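Local coordinates for COG1633: Uncharacterized conserved protein (Magnetospirillum magnetotacticum, PDB 2OH3) that is of unknown function but binds zinc and is probably a rubrerythrin-like member of the ferritin clan, at residues D29-A33 / H34-D38; M109-Y112 / K113-A117; D121-V124 / K125-A129. All coordinates share one frame; numbering follows the deposited sequence.

The three contacts are local pieces of a four-helix chain, following one another in sequence. Contact 1 is the turn between helices 6-33 and 37-61; contacts 2 and 3 lie on the opposite side of the chain's centre, on helices 94-118 and 122-148. The centre of contact 1 is about 33 Å from that of contact 2 and about 37 Å from that of contact 3, whereas contacts 2 and 3 are about 9 Å apart between centres and touch, Lys125 NZ lying 3.1 Å from Ala116 O. The zinc, held by Glu105, Glu135 and His138, is about 7 Å from the side chain of Tyr112 in contact 2.

Contact 1 of 3, residues D29-A33 / H34-D38; sequences DMMEA and HNNLD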
loop_
_atom_site.group_PDB
_atom_site.type_symbol
_atom_site.label_atom_id
_atom_site.label_comp_id
_atom_site.label_asym_id
_atom_site.label_seq_id
_atom_site.Cartn_x
_atom_site.Cartn_y
_atom_site.Cartn_z
ATOM N N ASP A 29 -15.127 -8.805 -0.087
ATOM C CA ASP A 29 -15.803 -8.548 1.170
ATOM C C ASP A 29 -16.704 -7.346 1.064
ATOM O O ASP A 29 -17.816 -7.345 1.614
ATOM C CB ASP A 29 -14.791 -8.334 2.306
ATOM C CG ASP A 29 -14.198 -9.635 2.818
ATOM O OD1 ASP A 29 -14.643 -10.726 2.438
ATOM O OD2 ASP A 29 -13.257 -9.581 3.610
HETATM N N MSE A 30 -16.210 -6.309 0.394
HETATM C CA MSE A 30 -16.991 -5.098 0.242
HETATM C C MSE A 30 -18.158 -5.274 -0.703
HETATM O O MSE A 30 -19.246 -4.727 -0.452
HETATM C CB MSE A 30 -16.140 -3.962 -0.252
HETATM C CG MSE A 30 -15.580 -3.180 0.868
HETATM SE SE MSE A 30 -15.037 -1.526 0.159
HETATM C CE MSE A 30 -13.605 -2.308 -0.778
HETATM N N MSE A 31 -17.956 -6.039 -1.774
HETATM C CA MSE A 31 -19.048 -6.309 -2.698
HETATM C C MSE A 31 -20.155 -7.082 -1.977
HETATM O O MSE A 31 -21.334 -6.730 -2.070
HETATM C CB MSE A 31 -18.553 -7.080 -3.922
HETATM C CG MSE A 31 -17.629 -6.284 -4.873
HETATM SE SE MSE A 31 -18.363 -4.614 -5.486
HETATM C CE MSE A 31 -17.466 -3.492 -4.341
ATOM N N GLU A 32 -19.760 -8.134 -1.270
ATOM C CA GLU A 32 -20.696 -8.989 -0.558
ATOM C C GLU A 32 -21.527 -8.182 0.446
ATOM O O GLU A 32 -22.742 -8.354 0.575
ATOM C CB GLU A 32 -19.897 -10.056 0.184
ATOM C CG GLU A 32 -20.758 -11.054 0.943
ATOM C CD GLU A 32 -21.189 -12.256 0.138
ATOM O OE1 GLU A 32 -20.757 -12.425 -1.031
ATOM O OE2 GLU A 32 -21.948 -13.056 0.720
ATOM N N ALA A 33 -20.838 -7.312 1.171
ATOM C CA ALA A 33 -21.434 -6.548 2.260
ATOM C C ALA A 33 -22.523 -5.623 1.759
ATOM O O ALA A 33 -23.440 -5.286 2.511
ATOM C CB ALA A 33 -20.355 -5.751 3.025
ATOM N N HIS A 34 -22.442 -5.227 0.491
ATOM C CA HIS A 34 -23.488 -4.404 -0.121
ATOM C C HIS A 34 -24.347 -5.228 -1.115
ATOM O O HIS A 34 -25.004 -4.682 -1.985
ATOM C CB HIS A 34 -22.851 -3.182 -0.801
ATOM C CG HIS A 34 -22.083 -2.283 0.138
ATOM N ND1 HIS A 34 -22.707 -1.420 1.021
ATOM C CD2 HIS A 34 -20.749 -2.098 0.314
ATOM C CE1 HIS A 34 -21.789 -0.767 1.719
ATOM N NE2 HIS A 34 -20.593 -1.153 1.302
ATOM N N ASN A 35 -24.309 -6.553 -0.964
ATOM C CA ASN A 35 -25.083 -7.503 -1.767
ATOM C C ASN A 35 -24.887 -7.423 -3.290
ATOM O O ASN A 35 -25.830 -7.666 -4.075
ATOM C CB ASN A 35 -26.575 -7.414 -1.415
ATOM C CG ASN A 35 -27.253 -8.786 -1.413
ATOM O OD1 ASN A 35 -27.056 -9.580 -0.481
ATOM N ND2 ASN A 35 -28.071 -9.068 -2.443
ATOM N N ASN A 36 -23.664 -7.095 -3.705
ATOM C CA ASN A 36 -23.275 -7.173 -5.111
ATOM C C ASN A 36 -22.629 -8.524 -5.308
ATOM O O ASN A 36 -21.397 -8.622 -5.440
ATOM C CB ASN A 36 -22.304 -6.038 -5.468
ATOM C CG ASN A 36 -22.930 -4.665 -5.300
ATOM O OD1 ASN A 36 -22.417 -3.820 -4.558
ATOM N ND2 ASN A 36 -24.055 -4.446 -5.961
ATOM N N LEU A 37 -23.461 -9.570 -5.298
ATOM C CA LEU A 37 -22.963 -10.918 -5.162
ATOM C C LEU A 37 -22.223 -11.405 -6.402
ATOM O O LEU A 37 -21.315 -12.234 -6.295
ATOM C CB LEU A 37 -24.089 -11.887 -4.792
ATOM C CG LEU A 37 -24.881 -11.502 -3.540
ATOM C CD1 LEU A 37 -25.851 -12.578 -3.205
ATOM C CD2 LEU A 37 -23.974 -11.185 -2.358
ATOM N N ASP A 38 -22.613 -10.904 -7.572
ATOM C CA ASP A 38 -21.934 -11.326 -8.803
ATOM C C ASP A 38 -20.506 -10.792 -8.824
ATOM O O ASP A 38 -19.577 -11.561 -9.038
ATOM C CB ASP A 38 -22.705 -10.979 -10.086
ATOM C CG ASP A 38 -23.212 -9.520 -10.132
ATOM O OD1 ASP A 38 -23.124 -8.764 -9.139
ATOM O OD2 ASP A 38 -23.767 -9.151 -11.177
#
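His34 and Met31 both have CG anti to their own carbonyl carbon (chi1 -60° and -69°). In His34 this sends the imidazole back along the last turn of the helix to Met30; in Met31 it sets the selenomethionine chain beside the backbone N, and CB and, after a bend at chi2, SE lie against Asn36 CB, each 4.2 Å from it. The His34 ring meets Met30 O at its edge, near the ring plane, with CD2 3.1 Å from that oxygen. The Met31 and Asn36 side chains cross at a slant. Farther along, Leu37 CD2 lies 3.7 Å from Glu32 OE1, a contact of a methyl with a polar group.

The backbone makes a Schellman motif that ends the helix. Asn35, with positive phi (56°), is its C-prime residue and turns the chain so that Asn36 N reaches back to Met31 O at 2.9 Å, while Asn35 N bonds to Glu32 O at 2.8 Å. His34 N has two weak bonds, to Met30 O and to Met31 O, so Met31 O takes one firm and one weak bond. Carbonyls at the helix end thus find donors within the turn itself.

Asn36 then occupies the N-cap position of helix 37-61. Buried Met31 packs on Thr39, Ala40 and Phe43 of that helix and on Pro94 and Ala97 of helix 94-118, and Asn36 also touches Pro94. The turn links helices 6-33 and 37-61, and Met31 and Asn36 set it against the start of helix 94-118.

Contact 2 of 3, residues M109-Y112 / K113-A117; sequences MEYY and KEAAA
Apolar contact across this helical turn is made chiefly by Tyr111 and Ala115. The methyl CB of Ala115 lies over one face of the phenol ring, offset toward its rim, with Tyr111 CZ the nearest ring atom at 4.2 Å. With CG anti to the backbone N, chi1 170° lays the ring alongside Ala115, one turn on. Met109 and Lys113 run side by side, pointing the same way, and Met109 CG is 4.1 Å from Lys113 CD.

Four backbone bonds join the residues i to i+4. Lys113 N to Met109 O is 2.9 Å, and Ala116 N to Tyr112 O is 3.0 Å and nearly straight at 171°; Glu114 and Ala115 bond likewise to Glu110 and Tyr111. The Lys113 ammonium bonds to a triethylene glycol, probably from the crystallisation liquor.

The two rings also have aromatic partners on other helices. Tyr111 stacks on His12, and buried Tyr112 meets Phe131 edge-to-face while also touching Ala13 and Leu16 in the bundle interior. Tyr112 and Met109, which packs on the zinc ligand Glu135, lie near the metal site of a helical bundle, as in rubrerythrins and other ferritin-like proteins.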
loop_
_atom_site.group_PDB
_atom_site.type_symbol
_atom_site.label_atom_id
_atom_site.label_comp_id
_atom_site.label_asym_id
_atom_site.label_seq_id
_atom_site.Cartn_x
_atom_site.Cartn_y
_atom_site.Cartn_z
HETATM N N MSE A 109 0.619 -6.876 -15.349
HETATM C CA MSE A 109 0.878 -7.311 -16.715
HETATM C C MSE A 109 2.067 -6.611 -17.272
HETATM O O MSE A 109 2.937 -7.243 -17.886
HETATM C CB MSE A 109 -0.306 -6.994 -17.625
HETATM C CG MSE A 109 -0.232 -7.593 -18.996
HETATM SE SE MSE A 109 -1.591 -6.828 -20.131
HETATM C CE MSE A 109 -1.022 -5.049 -20.164
ATOM N N GLU A 110 2.082 -5.287 -17.114
ATOM C CA GLU A 110 3.176 -4.494 -17.620
ATOM C C GLU A 110 4.518 -4.840 -16.992
ATOM O O GLU A 110 5.522 -4.850 -17.693
ATOM C CB GLU A 110 2.866 -3.011 -17.467
ATOM C CG GLU A 110 1.857 -2.541 -18.536
ATOM C CD GLU A 110 1.556 -1.069 -18.447
ATOM O OE1 GLU A 110 1.914 -0.455 -17.407
ATOM O OE2 GLU A 110 0.961 -0.542 -19.415
ATOM N N TYR A 111 4.551 -5.115 -15.693
ATOM C CA TYR A 111 5.801 -5.613 -15.077
ATOM C C TYR A 111 6.317 -6.897 -15.723
ATOM O O TYR A 111 7.511 -7.062 -16.023
ATOM C CB TYR A 111 5.669 -5.871 -13.573
ATOM C CG TYR A 111 6.920 -6.603 -13.082
ATOM C CD1 TYR A 111 8.113 -5.926 -12.911
ATOM C CD2 TYR A 111 6.926 -7.970 -12.920
ATOM C CE1 TYR A 111 9.279 -6.587 -12.541
ATOM C CE2 TYR A 111 8.108 -8.656 -12.517
ATOM C CZ TYR A 111 9.249 -7.962 -12.325
ATOM O OH TYR A 111 10.416 -8.590 -11.956
ATOM N N TYR A 112 5.425 -7.847 -15.896
ATOM C CA TYR A 112 5.801 -9.084 -16.549
ATOM C C TYR A 112 6.290 -8.867 -17.982
ATOM O O TYR A 112 7.293 -9.420 -18.370
ATOM C CB TYR A 112 4.642 -10.060 -16.512
ATOM C CG TYR A 112 4.321 -10.579 -15.105
ATOM C CD1 TYR A 112 5.312 -11.015 -14.246
ATOM C CD2 TYR A 112 3.009 -10.605 -14.653
ATOM C CE1 TYR A 112 4.987 -11.501 -12.934
ATOM C CE2 TYR A 112 2.673 -11.053 -13.391
ATOM C CZ TYR A 112 3.657 -11.517 -12.537
ATOM O OH TYR A 112 3.286 -11.962 -11.276
ATOM N N LYS A 113 5.592 -8.058 -18.765
ATOM C CA LYS A 113 6.031 -7.790 -20.136
ATOM C C LYS A 113 7.399 -7.122 -20.208
ATOM O O LYS A 113 8.207 -7.401 -21.098
ATOM C CB LYS A 113 5.030 -6.873 -20.818
ATOM C CG LYS A 113 3.724 -7.534 -21.181
ATOM C CD LYS A 113 2.714 -6.503 -21.677
ATOM C CE LYS A 113 3.067 -5.923 -23.015
ATOM N NZ LYS A 113 3.107 -7.000 -24.050
ATOM N N GLU A 114 7.626 -6.188 -19.295
ATOM C CA GLU A 114 8.875 -5.434 -19.234
ATOM C C GLU A 114 10.050 -6.349 -18.835
ATOM O O GLU A 114 11.146 -6.243 -19.373
ATOM C CB GLU A 114 8.700 -4.299 -18.200
ATOM C CG GLU A 114 9.681 -3.174 -18.278
ATOM C CD GLU A 114 9.479 -2.325 -19.514
ATOM O OE1 GLU A 114 8.343 -2.296 -20.057
ATOM O OE2 GLU A 114 10.473 -1.692 -19.943
ATOM N N ALA A 115 9.805 -7.250 -17.887
ATOM C CA ALA A 115 10.802 -8.208 -17.466
ATOM C C ALA A 115 11.138 -9.163 -18.609
ATOM O O ALA A 115 12.311 -9.380 -18.915
ATOM C CB ALA A 115 10.320 -8.965 -16.258
ATOM N N ALA A 116 10.128 -9.714 -19.263
ATOM C CA ALA A 116 10.367 -10.616 -20.385
ATOM C C ALA A 116 11.167 -9.966 -21.550
ATOM O O ALA A 116 11.964 -10.622 -22.206
ATOM C CB ALA A 116 9.041 -11.156 -20.894
ATOM N N ALA A 117 10.970 -8.673 -21.762
ATOM C CA ALA A 117 11.638 -7.933 -22.823
ATOM C C ALA A 117 13.068 -7.565 -22.470
ATOM O O ALA A 117 13.940 -7.566 -23.336
ATOM C CB ALA A 117 10.859 -6.680 -23.112
#

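Contact 3 of 3, residues D121-V124 / K125-A129; sequences DPEV and KRLGA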
loop_
_atom_site.group_PDB
_atom_site.type_symbol
_atom_site.label_atom_id
_atom_site.label_comp_id
_atom_site.label_asym_id
_atom_site.label_seq_id
_atom_site.Cartn_x
_atom_site.Cartn_y
_atom_site.Cartn_z
ATOM N N ASP A 121 18.031 -13.523 -18.949
ATOM C CA ASP A 121 17.807 -14.887 -18.493
ATOM C C ASP A 121 16.593 -15.445 -19.258
ATOM O O ASP A 121 15.497 -14.878 -19.175
ATOM C CB ASP A 121 17.571 -14.914 -16.971
ATOM C CG ASP A 121 17.541 -16.332 -16.392
ATOM O OD1 ASP A 121 17.225 -17.306 -17.135
ATOM O OD2 ASP A 121 17.872 -16.481 -15.188
ATOM N N PRO A 122 16.783 -16.538 -20.012
ATOM C CA PRO A 122 15.679 -17.124 -20.797
ATOM C C PRO A 122 14.474 -17.568 -19.963
ATOM O O PRO A 122 13.351 -17.466 -20.448
ATOM C CB PRO A 122 16.314 -18.327 -21.479
ATOM C CG PRO A 122 17.753 -18.110 -21.393
ATOM C CD PRO A 122 18.040 -17.282 -20.203
ATOM N N GLU A 123 14.693 -18.025 -18.729
ATOM C CA GLU A 123 13.564 -18.360 -17.844
ATOM C C GLU A 123 12.702 -17.151 -17.474
ATOM O O GLU A 123 11.481 -17.252 -17.319
ATOM C CB GLU A 123 14.081 -19.035 -16.590
ATOM C CG GLU A 123 12.997 -19.628 -15.671
ATOM C CD GLU A 123 12.246 -20.828 -16.256
ATOM O OE1 GLU A 123 12.273 -21.068 -17.491
ATOM O OE2 GLU A 123 11.587 -21.524 -15.450
ATOM N N VAL A 124 13.332 -15.998 -17.331
ATOM C CA VAL A 124 12.602 -14.790 -17.007
ATOM C C VAL A 124 11.791 -14.405 -18.238
ATOM O O VAL A 124 10.593 -14.095 -18.129
ATOM C CB VAL A 124 13.530 -13.679 -16.537
ATOM C CG1 VAL A 124 12.775 -12.368 -16.386
ATOM C CG2 VAL A 124 14.181 -14.074 -15.177
ATOM N N LYS A 125 12.432 -14.490 -19.394
ATOM C CA LYS A 125 11.765 -14.314 -20.681
ATOM C C LYS A 125 10.536 -15.222 -20.835
ATOM O O LYS A 125 9.482 -14.773 -21.240
ATOM C CB LYS A 125 12.742 -14.560 -21.830
ATOM C CG LYS A 125 13.827 -13.466 -21.979
ATOM C CD LYS A 125 14.649 -13.647 -23.284
ATOM C CE LYS A 125 15.525 -12.450 -23.538
ATOM N NZ LYS A 125 14.805 -11.134 -23.240
ATOM N N ARG A 126 10.681 -16.490 -20.457
ATOM C CA ARG A 126 9.633 -17.468 -20.623
ATOM C C ARG A 126 8.509 -17.212 -19.626
ATOM O O ARG A 126 7.361 -17.118 -20.012
ATOM C CB ARG A 126 10.201 -18.888 -20.422
ATOM C CG ARG A 126 9.250 -20.027 -20.830
ATOM C CD ARG A 126 9.850 -21.408 -20.488
ATOM N NE ARG A 126 9.888 -21.644 -19.044
ATOM C CZ ARG A 126 8.907 -22.194 -18.321
ATOM N NH1 ARG A 126 7.764 -22.564 -18.863
ATOM N NH2 ARG A 126 9.053 -22.367 -17.009
ATOM N N LEU A 127 8.823 -17.107 -18.339
ATOM C CA LEU A 127 7.760 -16.915 -17.352
ATOM C C LEU A 127 7.133 -15.547 -17.495
ATOM O O LEU A 127 5.941 -15.389 -17.313
ATOM C CB LEU A 127 8.292 -17.100 -15.954
ATOM C CG LEU A 127 8.841 -18.482 -15.605
ATOM C CD1 LEU A 127 9.424 -18.467 -14.203
ATOM C CD2 LEU A 127 7.796 -19.538 -15.769
ATOM N N GLY A 128 7.952 -14.544 -17.786
ATOM C CA GLY A 128 7.448 -13.212 -17.977
ATOM C C GLY A 128 6.410 -13.157 -19.076
ATOM O O GLY A 128 5.359 -12.551 -18.919
ATOM N N ALA A 129 6.681 -13.816 -20.181
ATOM C CA ALA A 129 5.706 -13.872 -21.282
ATOM C C ALA A 129 4.459 -14.676 -20.955
ATOM O O ALA A 129 3.364 -14.277 -21.287
ATOM C CB ALA A 129 6.353 -14.428 -22.502
#
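The N-capped start of helix 122-148 carries a salt bridge between Glu123 and Arg126, three residues apart. Asp121 is the N-cap: its OD1 accepts from Glu123 N at 3.1 Å, met from above the carboxylate plane. Asp121 O accepts from Lys125 N at 3.1 Å and, weakly, from Val124 N, and the i to i+4 ladder continues with Arg126 N to Pro122 O, Leu127 N to Glu123 O and Gly128 N to Val124 O.

Glu123 and Arg126 lie side by side and point the same way. Both have CG anti to the backbone N; Glu123 then bends at chi2 (68°) and Arg126 at chi3, which brings the carboxylate against the side of the guanidinium that holds NE and NH2. Arg126 NE donates to Glu123 OE1 at 2.9 Å and Arg126 NH2 to Glu123 OE2 at 3.1 Å, both nearly straight. The oxygens sit within the guanidinium plane, but the two groups are turned 36° apart, and both oxygens are met out of the carboxylate plane, OE2 on its syn side. Two bonds, one to each oxygen, limit rotation of both groups. The same side chain has an apolar neighbour: Leu127 CD1 lies against the Glu123 chain, 3.9 Å from OE2 and 4.0 Å from CG.

Lys125 leads away from these side chains, and its NZ bonds to Ser119 O, as well as to Ala116 O, tying this helix start to the end of helix 94-118. Val124 and Glu123 touch Leu6 of helix 6-33, Leu127 reaches Phe9 of that helix, and Arg126 and Leu127 both lie against Arg60, near the end of helix 37-61. The first two turns thus meet all three other helices of the chain.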